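Local atomic coordinates of CBS domain protein (Shewanella oneidensis, PDB entry 3LHH), a protein that binds adenosine monophosphate through a pair of CBS domains, one part of a longer membrane protein whose family is tentatively linked to flavin adenine dinucleotide binding. Residues 47-51 and 52-56; 60-63 and 64-67; 118-121 and 122-125; 151-155 and 156-160. All blocks are in the same frame, centred on the assembly; numbering follows the deposited sequence.

Interaction 1. Residues 47-51 and 52-56; sequences LMVPR and SDIVF. With AMP (adenosine monophosphate), chain B.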
loop_
_atom_site.group_PDB
_atom_site.type_symbol
_atom_site.label_atom_id
_atom_site.label_comp_id
_atom_site.label_asym_id
_atom_site.label_seq_id
_atom_site.Cartn_x
_atom_site.Cartn_y
_atom_site.Cartn_z
ATOM N N LEU A 47 10.768 3.813 9.530
ATOM C CA LEU A 47 10.311 4.482 8.306
ATOM C C LEU A 47 8.961 3.912 7.895
ATOM O O LEU A 47 8.290 4.408 6.990
ATOM C CB LEU A 47 11.319 4.287 7.174
ATOM C CG LEU A 47 12.795 4.426 7.560
ATOM C CD1 LEU A 47 13.254 3.243 8.402
ATOM C CD2 LEU A 47 13.665 4.555 6.333
HETATM N N MSE A 48 8.573 2.860 8.595
HETATM C CA MSE A 48 7.380 2.103 8.284
HETATM C C MSE A 48 6.098 2.829 8.651
HETATM O O MSE A 48 6.032 3.505 9.677
HETATM C CB MSE A 48 7.443 0.806 9.077
HETATM C CG MSE A 48 6.446 -0.224 8.691
HETATM SE SE MSE A 48 7.104 -1.912 9.362
HETATM C CE MSE A 48 6.974 -1.583 11.273
ATOM N N VAL A 49 5.076 2.689 7.811
ATOM C CA VAL A 49 3.710 2.965 8.245
ATOM C C VAL A 49 3.190 1.694 8.940
ATOM O O VAL A 49 2.985 0.682 8.282
ATOM C CB VAL A 49 2.783 3.299 7.063
ATOM C CG1 VAL A 49 1.328 3.400 7.531
ATOM C CG2 VAL A 49 3.227 4.590 6.351
ATOM N N PRO A 50 2.982 1.746 10.269
ATOM C CA PRO A 50 2.551 0.577 11.052
ATOM C C PRO A 50 1.221 0.031 10.543
ATOM O O PRO A 50 0.391 0.815 10.080
ATOM C CB PRO A 50 2.333 1.151 12.461
ATOM C CG PRO A 50 2.950 2.533 12.447
ATOM C CD PRO A 50 2.859 2.998 11.038
ATOM N N ARG A 51 1.000 -1.275 10.654
ATOM C CA ARG A 51 -0.255 -1.866 10.190
ATOM C C ARG A 51 -1.512 -1.190 10.759
ATOM O O ARG A 51 -2.556 -1.195 10.119
ATOM C CB ARG A 51 -0.300 -3.366 10.464
ATOM C CG ARG A 51 -0.201 -3.736 11.923
ATOM C CD ARG A 51 -0.250 -5.247 12.114
ATOM N NE ARG A 51 -1.614 -5.794 12.052
ATOM C CZ ARG A 51 -1.931 -6.888 11.370
ATOM N NH1 ARG A 51 -0.996 -7.559 10.691
ATOM N NH2 ARG A 51 -3.171 -7.326 11.372
ATOM N N SER A 52 -1.426 -0.615 11.953
ATOM C CA SER A 52 -2.602 0.048 12.525
ATOM C C SER A 52 -2.923 1.383 11.847
ATOM O O SER A 52 -4.063 1.855 11.901
ATOM C CB SER A 52 -2.460 0.233 14.037
ATOM O OG SER A 52 -1.436 1.151 14.348
ATOM N N ASP A 53 -1.922 1.980 11.206
ATOM C CA ASP A 53 -2.105 3.251 10.507
ATOM C C ASP A 53 -2.437 3.066 9.027
ATOM O O ASP A 53 -2.664 4.049 8.328
ATOM C CB ASP A 53 -0.852 4.137 10.629
ATOM C CG ASP A 53 -0.597 4.627 12.059
ATOM O OD1 ASP A 53 -1.368 4.273 12.976
ATOM O OD2 ASP A 53 0.384 5.380 12.262
ATOM N N ILE A 54 -2.444 1.822 8.539
ATOM C CA ILE A 54 -2.727 1.576 7.126
ATOM C C ILE A 54 -4.188 1.791 6.764
ATOM O O ILE A 54 -5.072 1.204 7.374
ATOM C CB ILE A 54 -2.353 0.146 6.682
ATOM C CG1 ILE A 54 -0.839 -0.075 6.759
ATOM C CG2 ILE A 54 -2.845 -0.098 5.267
ATOM C CD1 ILE A 54 -0.397 -1.447 6.272
ATOM N N VAL A 55 -4.440 2.615 5.748
ATOM C CA VAL A 55 -5.800 2.832 5.264
ATOM C C VAL A 55 -6.000 1.950 4.053
ATOM O O VAL A 55 -5.246 2.063 3.090
ATOM C CB VAL A 55 -6.015 4.310 4.854
ATOM C CG1 VAL A 55 -7.389 4.501 4.257
ATOM C CG2 VAL A 55 -5.798 5.233 6.051
ATOM N N PHE A 56 -7.003 1.076 4.084
ATOM C CA PHE A 56 -7.097 0.009 3.084
ATOM C C PHE A 56 -8.510 -0.209 2.555
ATOM O O PHE A 56 -9.484 0.205 3.176
ATOM C CB PHE A 56 -6.552 -1.309 3.654
ATOM C CG PHE A 56 -7.370 -1.870 4.795
ATOM C CD1 PHE A 56 -7.054 -1.559 6.108
ATOM C CD2 PHE A 56 -8.438 -2.724 4.552
ATOM C CE1 PHE A 56 -7.797 -2.077 7.162
ATOM C CE2 PHE A 56 -9.195 -3.243 5.598
ATOM C CZ PHE A 56 -8.871 -2.919 6.905
HETATM P P AMP B . 0.158 10.223 -0.280
HETATM O O1P AMP B . -0.826 10.562 0.820
HETATM O O2P AMP B . -0.371 9.206 -1.254
HETATM O O3P AMP B . 0.854 11.402 -0.917
HETATM O "O5'" AMP B . 1.337 9.555 0.578
HETATM C "C5'" AMP B . 2.067 10.349 1.518
HETATM C "C4'" AMP B . 2.462 9.510 2.735
HETATM O "O4'" AMP B . 1.308 9.023 3.439
HETATM C "C3'" AMP B . 3.231 8.247 2.358
HETATM O "O3'" AMP B . 4.636 8.486 2.150
HETATM C "C2'" AMP B . 2.956 7.350 3.545
HETATM O "O2'" AMP B . 3.738 7.863 4.626
HETATM C "C1'" AMP B . 1.512 7.668 3.882
HETATM N N9 AMP B . 0.530 6.811 3.153
HETATM C C8 AMP B . 0.345 6.770 1.818
HETATM N N7 AMP B . -0.643 5.914 1.468
HETATM C C5 AMP B . -1.109 5.377 2.611
HETATM C C6 AMP B . -2.170 4.409 2.960
HETATM N N6 AMP B . -2.933 3.814 2.004
HETATM N N1 AMP B . -2.355 4.147 4.267
HETATM C C2 AMP B . -1.608 4.738 5.228
HETATM N N3 AMP B . -0.626 5.626 4.977
HETATM C C4 AMP B . -0.338 5.974 3.707
#
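Val49 and the buried Ile54 make the close-packed side of this turn: CG1 of Val49, anti to the backbone N (chi1 173°), lies 3.9 Å from Asp53 CB and a little farther from Ile54 CG1. The carboxylate of Asp53 sits on the outer side, beside the Pro50 ring, with OD2 of Asp53 3.6 Å from CD of the proline. The backbone between them turns tightly, with Asp53 N bound to Pro50 O at 2.8 Å from above the carbonyl plane; the next bond, Ile54 N to Arg51 O, is weak. This turn leaves the short strand 49-50 of the first CBS motif and delivers Val55 to the nucleotide, where the backbone reads adenine in the manner of a base pair. Val55 N donates to N1 of AMP at 3.0 Å in an almost straight bond (172°), and N6 of AMP returns one to Val55 O at 3.1 Å. CG2 of Val49 meets the ribose, 3.7 Å from O2' of AMP. The loose part is Ser52, exposed, its OG in a weak 3.4 Å bond to Asp53 OD1. Arg51 points away from the turn, but its end is held by a salt bridge to Asp86 and a hydrogen bond to the carbonyl of Leu149.

Interaction 2. Residues 60-63 and 64-67; sequences NLPL and DANL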
loop_
_atom_site.group_PDB
_atom_site.type_symbol
_atom_site.label_atom_id
_atom_site.label_comp_id
_atom_site.label_asym_id
_atom_site.label_seq_id
_atom_site.Cartn_x
_atom_site.Cartn_y
_atom_site.Cartn_z
ATOM N N ASN A 60 -14.300 -7.546 0.151
ATOM C CA ASN A 60 -15.523 -8.174 0.675
ATOM C C ASN A 60 -16.592 -7.164 1.107
ATOM O O ASN A 60 -17.689 -7.557 1.532
ATOM C CB ASN A 60 -15.221 -9.157 1.819
ATOM C CG ASN A 60 -14.526 -10.448 1.324
ATOM O OD1 ASN A 60 -13.764 -11.078 2.062
ATOM N ND2 ASN A 60 -14.784 -10.828 0.078
ATOM N N LEU A 61 -16.259 -5.875 1.002
ATOM C CA LEU A 61 -17.195 -4.790 1.291
ATOM C C LEU A 61 -17.809 -4.273 0.006
ATOM O O LEU A 61 -17.243 -4.472 -1.064
ATOM C CB LEU A 61 -16.508 -3.637 2.015
ATOM C CG LEU A 61 -16.000 -3.906 3.422
ATOM C CD1 LEU A 61 -15.466 -2.605 4.016
ATOM C CD2 LEU A 61 -17.128 -4.509 4.294
ATOM N N PRO A 62 -18.971 -3.594 0.112
ATOM C CA PRO A 62 -19.644 -3.011 -1.053
ATOM C C PRO A 62 -18.757 -1.949 -1.731
ATOM O O PRO A 62 -18.000 -1.258 -1.043
ATOM C CB PRO A 62 -20.891 -2.329 -0.445
ATOM C CG PRO A 62 -20.981 -2.798 0.941
ATOM C CD PRO A 62 -19.628 -3.212 1.376
ATOM N N LEU A 63 -18.860 -1.814 -3.050
ATOM C CA LEU A 63 -18.109 -0.790 -3.776
ATOM C C LEU A 63 -18.284 0.596 -3.156
ATOM O O LEU A 63 -17.340 1.374 -3.103
ATOM C CB LEU A 63 -18.515 -0.740 -5.242
ATOM C CG LEU A 63 -17.789 0.366 -6.030
ATOM C CD1 LEU A 63 -16.283 0.182 -5.980
ATOM C CD2 LEU A 63 -18.254 0.438 -7.469
ATOM N N ASP A 64 -19.486 0.883 -2.666
ATOM C CA ASP A 64 -19.798 2.206 -2.143
ATOM C C ASP A 64 -19.024 2.496 -0.856
ATOM O O ASP A 64 -18.583 3.626 -0.633
ATOM C CB ASP A 64 -21.313 2.377 -1.917
ATOM C CG ASP A 64 -22.095 2.548 -3.213
ATOM O OD1 ASP A 64 -23.355 2.548 -3.160
ATOM O OD2 ASP A 64 -21.458 2.689 -4.283
ATOM N N ALA A 65 -18.871 1.488 -0.003
ATOM C CA ALA A 65 -18.118 1.673 1.233
ATOM C C ALA A 65 -16.642 1.961 0.939
ATOM O O ALA A 65 -16.001 2.767 1.623
ATOM C CB ALA A 65 -18.268 0.470 2.144
ATOM N N ASN A 66 -16.100 1.314 -0.082
ATOM C CA ASN A 66 -14.702 1.549 -0.435
ATOM C C ASN A 66 -14.524 2.942 -1.049
ATOM O O ASN A 66 -13.584 3.654 -0.733
ATOM C CB ASN A 66 -14.196 0.449 -1.358
ATOM C CG ASN A 66 -14.030 -0.889 -0.634
ATOM O OD1 ASN A 66 -13.360 -0.968 0.390
ATOM N ND2 ASN A 66 -14.626 -1.940 -1.180
ATOM N N LEU A 67 -15.456 3.323 -1.905
ATOM C CA LEU A 67 -15.520 4.678 -2.421
ATOM C C LEU A 67 -15.463 5.701 -1.284
ATOM O O LEU A 67 -14.708 6.667 -1.349
ATOM C CB LEU A 67 -16.790 4.865 -3.241
ATOM C CG LEU A 67 -16.701 4.847 -4.767
ATOM C CD1 LEU A 67 -15.395 4.288 -5.278
ATOM C CD2 LEU A 67 -17.880 4.101 -5.362
HETATM O O HOH W 1 -15.852 -3.332 -3.437
#
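Pro62 and Ala65 meet where a loop becomes a helix, CD of the proline ring standing 4.0 Å from CB of Ala65. This is the strand-to-helix junction of the first CBS domain, with Pro62 as the N-cap residue of helix 63-71, and the proline's carbonyl oxygen is shared between two donors of the first turn. Ala65 N reaches Pro62 O at 3.1 Å through a strongly bent, weak bond (123°), whereas Asn66 N approaches that same O along a straighter but longer and still weak path. The i to i+4 pattern thus begins weakly with Asn66 N and firms at the next residue, where Leu67 N gives Leu63 O a nearly linear bond of 3.0 Å.

The side-chain amide of Asn66 has its own set of partners. CG lies beside the backbone N (chi1 -71°), which turns the amide back over the start of the helix; there ND2 donates to Asp58 O and, weakly, to a water 2.9 Å away, and OD1 too is hydrogen-bonded close by in the chain. That water in turn donates to Leu61 O at 3.0 Å, giving the loop carbonyl a water-bridged link to the amide. The buried amide thus links the incoming loop to the first turn of the helix.

On another side of the turn the contact is apolar: CD2 of Leu67 lies 3.8 Å from CG of Leu63. Leu67 also packs on Leu97 and Ser101 of helix 94-102, while the loop 60-62 connects strand 57-58 to helix 63-71.

Interaction 3. Residues 118-121 and 122-125; sequences FVPN and SLSG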
loop_
_atom_site.group_PDB
_atom_site.type_symbol
_atom_site.label_atom_id
_atom_site.label_comp_id
_atom_site.label_asym_id
_atom_site.label_seq_id
_atom_site.Cartn_x
_atom_site.Cartn_y
_atom_site.Cartn_z
ATOM N N PHE A 118 5.978 -7.995 -1.224
ATOM C CA PHE A 118 6.273 -8.157 0.185
ATOM C C PHE A 118 7.779 -8.250 0.387
ATOM O O PHE A 118 8.488 -8.784 -0.456
ATOM C CB PHE A 118 5.621 -9.429 0.704
ATOM C CG PHE A 118 4.124 -9.380 0.704
ATOM C CD1 PHE A 118 3.409 -9.691 -0.442
ATOM C CD2 PHE A 118 3.433 -9.039 1.855
ATOM C CE1 PHE A 118 2.030 -9.656 -0.445
ATOM C CE2 PHE A 118 2.048 -9.008 1.871
ATOM C CZ PHE A 118 1.341 -9.311 0.714
ATOM N N VAL A 119 8.258 -7.729 1.510
ATOM C CA VAL A 119 9.650 -7.880 1.882
ATOM C C VAL A 119 9.770 -8.202 3.366
ATOM O O VAL A 119 8.912 -7.812 4.156
ATOM C CB VAL A 119 10.430 -6.613 1.577
ATOM C CG1 VAL A 119 10.394 -6.333 0.076
ATOM C CG2 VAL A 119 9.869 -5.449 2.382
ATOM N N PRO A 120 10.838 -8.920 3.752
ATOM C CA PRO A 120 11.038 -9.252 5.163
ATOM C C PRO A 120 11.412 -8.013 5.952
ATOM O O PRO A 120 12.061 -7.114 5.417
ATOM C CB PRO A 120 12.255 -10.196 5.140
ATOM C CG PRO A 120 12.600 -10.417 3.691
ATOM C CD PRO A 120 11.983 -9.316 2.915
ATOM N N ASN A 121 11.037 -7.973 7.222
ATOM C CA ASN A 121 11.441 -6.876 8.091
ATOM C C ASN A 121 12.929 -6.935 8.444
ATOM O O ASN A 121 13.433 -6.102 9.201
ATOM C CB ASN A 121 10.585 -6.841 9.361
ATOM C CG ASN A 121 10.921 -7.961 10.349
ATOM O OD1 ASN A 121 11.631 -8.916 10.026
ATOM N ND2 ASN A 121 10.395 -7.840 11.568
ATOM N N SER A 122 13.627 -7.922 7.886
ATOM C CA SER A 122 15.056 -8.099 8.134
ATOM C C SER A 122 15.925 -7.411 7.061
ATOM O O SER A 122 17.157 -7.508 7.073
ATOM C CB SER A 122 15.392 -9.593 8.208
ATOM O OG SER A 122 15.448 -10.166 6.909
ATOM N N LEU A 123 15.276 -6.723 6.134
ATOM C CA LEU A 123 15.987 -6.017 5.085
ATOM C C LEU A 123 16.728 -4.820 5.680
ATOM O O LEU A 123 16.241 -4.180 6.599
ATOM C CB LEU A 123 14.996 -5.564 4.022
ATOM C CG LEU A 123 15.189 -6.157 2.632
ATOM C CD1 LEU A 123 15.402 -7.662 2.691
ATOM C CD2 LEU A 123 14.009 -5.797 1.741
ATOM N N SER A 124 17.924 -4.540 5.185
ATOM C CA SER A 124 18.640 -3.340 5.598
ATOM C C SER A 124 18.084 -2.145 4.826
ATOM O O SER A 124 17.340 -2.318 3.863
ATOM C CB SER A 124 20.134 -3.482 5.303
ATOM O OG SER A 124 20.400 -3.229 3.932
ATOM N N GLY A 125 18.448 -0.939 5.244
ATOM C CA GLY A 125 18.045 0.259 4.523
ATOM C C GLY A 125 18.460 0.283 3.054
ATOM O O GLY A 125 17.667 0.650 2.177
#
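Leu123 spreads its two methyl branches over the end of the strand, one to each of two residues. CD2 comes to 3.7 Å from CB of Val119, the two side chains crossing at about a right angle, while CD1 lies 3.8 Å from CD of Pro120 and slightly farther from CG of that ring, on a more slanting line. The leucine adopts an unusual first torsion (chi1 -117°), away from the staggered positions, and with this twist its fork straddles the two neighbours.

The backbone returns through a type I beta turn from Pro120 to Leu123, closed by a weak bond of 3.3 Å from Leu123 N to Pro120 O. This turn leads from strand 117-120 toward helix 125-135 in the second CBS motif, and Ser124 then serves as N-cap of that helix. At the corner, Ser122 sets OG between its backbone N and carbonyl carbon (chi1 78°), which brings OG alongside Pro120, 3.7 Å from its CB. With an alanine in place of Leu123 both branches would be gone, and Val119 and the proline ring would probably each lose their apolar neighbour across the turn, leaving a gap beside the strand end. Val119 is buried and also packs on Val142 of strand 139-143, to which its backbone is hydrogen-bonded through Phe141 and Val143; Asn121 rests its side chain on Val142, Asp144 and Glu145.

Interaction 4. Residues 151-155 and 156-160; sequences GLVTL and QDMMD. With AMP (adenosine monophosphate), chain B.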
loop_
_atom_site.group_PDB
_atom_site.type_symbol
_atom_site.label_atom_id
_atom_site.label_comp_id
_atom_site.label_asym_id
_atom_site.label_seq_id
_atom_site.Cartn_x
_atom_site.Cartn_y
_atom_site.Cartn_z
ATOM N N GLY A 151 3.517 -3.718 8.460
ATOM C CA GLY A 151 3.329 -2.363 7.995
ATOM C C GLY A 151 3.669 -2.211 6.528
ATOM O O GLY A 151 3.797 -3.202 5.808
ATOM N N LEU A 152 3.804 -0.969 6.083
ATOM C CA LEU A 152 4.188 -0.715 4.707
ATOM C C LEU A 152 5.200 0.404 4.628
ATOM O O LEU A 152 5.274 1.256 5.518
ATOM C CB LEU A 152 2.968 -0.414 3.824
ATOM C CG LEU A 152 2.129 0.828 4.094
ATOM C CD1 LEU A 152 2.772 2.086 3.544
ATOM C CD2 LEU A 152 0.764 0.616 3.458
ATOM N N VAL A 153 6.003 0.374 3.571
ATOM C CA VAL A 153 6.938 1.462 3.286
ATOM C C VAL A 153 6.627 2.065 1.922
ATOM O O VAL A 153 6.339 1.340 0.969
ATOM C CB VAL A 153 8.395 0.969 3.324
ATOM C CG1 VAL A 153 9.372 2.149 3.178
ATOM C CG2 VAL A 153 8.647 0.289 4.615
ATOM N N THR A 154 6.675 3.392 1.829
ATOM C CA THR A 154 6.517 4.057 0.544
ATOM C C THR A 154 7.844 4.617 0.005
ATOM O O THR A 154 8.750 4.974 0.753
ATOM C CB THR A 154 5.487 5.207 0.606
ATOM O OG1 THR A 154 6.013 6.278 1.400
ATOM C CG2 THR A 154 4.167 4.730 1.202
ATOM N N LEU A 155 7.939 4.711 -1.310
ATOM C CA LEU A 155 9.107 5.327 -1.929
ATOM C C LEU A 155 9.245 6.750 -1.395
ATOM O O LEU A 155 10.343 7.188 -1.013
ATOM C CB LEU A 155 8.939 5.344 -3.442
ATOM C CG LEU A 155 10.030 6.099 -4.199
ATOM C CD1 LEU A 155 11.327 5.354 -4.082
ATOM C CD2 LEU A 155 9.621 6.280 -5.657
ATOM N N GLN A 156 8.119 7.460 -1.349
ATOM C CA GLN A 156 8.085 8.832 -0.848
ATOM C C GLN A 156 8.767 8.935 0.507
ATOM O O GLN A 156 9.611 9.797 0.735
ATOM C CB GLN A 156 6.637 9.311 -0.730
ATOM C CG GLN A 156 6.277 10.489 -1.626
ATOM C CD GLN A 156 6.033 11.782 -0.853
ATOM O OE1 GLN A 156 5.009 11.941 -0.180
ATOM N NE2 GLN A 156 6.974 12.719 -0.961
ATOM N N ASP A 157 8.375 8.053 1.421
ATOM C CA ASP A 157 8.952 8.061 2.755
ATOM C C ASP A 157 10.422 7.702 2.720
ATOM O O ASP A 157 11.214 8.205 3.509
ATOM C CB ASP A 157 8.189 7.105 3.674
ATOM C CG ASP A 157 6.845 7.667 4.096
ATOM O OD1 ASP A 157 6.620 8.872 3.859
ATOM O OD2 ASP A 157 6.019 6.913 4.660
HETATM N N MSE A 158 10.778 6.806 1.811
HETATM C CA MSE A 158 12.166 6.430 1.630
HETATM C C MSE A 158 13.032 7.587 1.140
HETATM O O MSE A 158 14.166 7.748 1.583
HETATM C CB MSE A 158 12.273 5.252 0.674
HETATM C CG MSE A 158 11.981 3.936 1.350
HETATM SE SE MSE A 158 13.570 3.199 2.207
HETATM C CE MSE A 158 14.269 4.771 3.125
HETATM N N MSE A 159 12.496 8.383 0.219
HETATM C CA MSE A 159 13.224 9.536 -0.297
HETATM C C MSE A 159 13.302 10.664 0.718
HETATM O O MSE A 159 14.330 11.334 0.825
HETATM C CB MSE A 159 12.586 10.047 -1.581
HETATM C CG MSE A 159 12.891 9.162 -2.767
HETATM SE SE MSE A 159 12.077 9.834 -4.385
HETATM C CE MSE A 159 10.295 10.343 -3.758
ATOM N N ASP A 160 12.218 10.887 1.453
ATOM C CA ASP A 160 12.232 11.917 2.484
ATOM C C ASP A 160 13.299 11.594 3.512
ATOM O O ASP A 160 13.970 12.486 4.026
ATOM C CB ASP A 160 10.876 12.038 3.168
ATOM C CG ASP A 160 9.816 12.611 2.253
ATOM O OD1 ASP A 160 10.149 13.033 1.123
ATOM O OD2 ASP A 160 8.645 12.641 2.672
HETATM P P AMP B . 0.158 10.223 -0.280
HETATM O O1P AMP B . -0.826 10.562 0.820
HETATM O O2P AMP B . -0.371 9.206 -1.254
HETATM O O3P AMP B . 0.854 11.402 -0.917
HETATM O "O5'" AMP B . 1.337 9.555 0.578
HETATM C "C5'" AMP B . 2.067 10.349 1.518
HETATM C "C4'" AMP B . 2.462 9.510 2.735
HETATM O "O4'" AMP B . 1.308 9.023 3.439
HETATM C "C3'" AMP B . 3.231 8.247 2.358
HETATM O "O3'" AMP B . 4.636 8.486 2.150
HETATM C "C2'" AMP B . 2.956 7.350 3.545
HETATM O "O2'" AMP B . 3.738 7.863 4.626
HETATM C "C1'" AMP B . 1.512 7.668 3.882
HETATM N N9 AMP B . 0.530 6.811 3.153
HETATM C C8 AMP B . 0.345 6.770 1.818
HETATM N N7 AMP B . -0.643 5.914 1.468
HETATM C C5 AMP B . -1.109 5.377 2.611
HETATM C C6 AMP B . -2.170 4.409 2.960
HETATM N N6 AMP B . -2.933 3.814 2.004
HETATM N N1 AMP B . -2.355 4.147 4.267
HETATM C C2 AMP B . -1.608 4.738 5.228
HETATM N N3 AMP B . -0.626 5.626 4.977
HETATM C C4 AMP B . -0.338 5.974 3.707
HETATM O O HOH W 2 6.719 4.504 4.671
#
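O3' of AMP is held by two residues at one helix start: Thr154 OG1 donates to it at 2.7 Å, and O3' in turn donates to Asp157 OD1 at 2.6 Å. The second carboxylate oxygen of Asp157, OD2, takes a very short bond of 2.5 Å from O2' of AMP, so the two ribose hydroxyls share one carboxylate. OD2 also accepts from a water that receives the amide N-H of Thr154.

Here strand 149-154 of the second CBS domain runs into helix 155-163 at the AMP pocket, with Thr154 as N-cap. Its OG1, held between the backbone N and carbonyl carbon (chi1 69°), accepts from Asp157 N at 3.0 Å, while CG2 lies 3.7 Å from C2' of AMP. A valine in its place would lack the hydroxyl, and Asp157 N would probably lose its cap while O3' lost a donor. Behind the site, Met158, a selenomethionine, lays CG 3.7 Å from CG1 of Val153 and also packs on Phe132. Because the threonine hydroxyl gives its proton to the ribose and accepts a bond from the helix, capping and ligand binding are coupled in a single atom, and the start of the helix may favour the negative carboxylate placed there.

Along the chain the four contacts follow in series, the first two in the first CBS motif and the last two in the second. Interactions 1 and 4, their centres 11 Å apart, touch directly: strands 49-50 and 149-154 are neighbours in one mixed sheet, and Val49 N lies 2.7 Å from Leu152 O. Both contacts bind AMP, interaction 1 hydrogen-bonding the base and interaction 4 the ribose hydroxyls. The nucleotide thus sits where the two motifs join. Interaction 3, 13 Å from interaction 4 between centres, reaches the same sheet at its other outermost strand, 117-120. Interaction 2 stands apart at the start of helix 63-71, its centre about 20 Å from that of interaction 1, on the opposite side of the chain's centre from interactions 3 and 4.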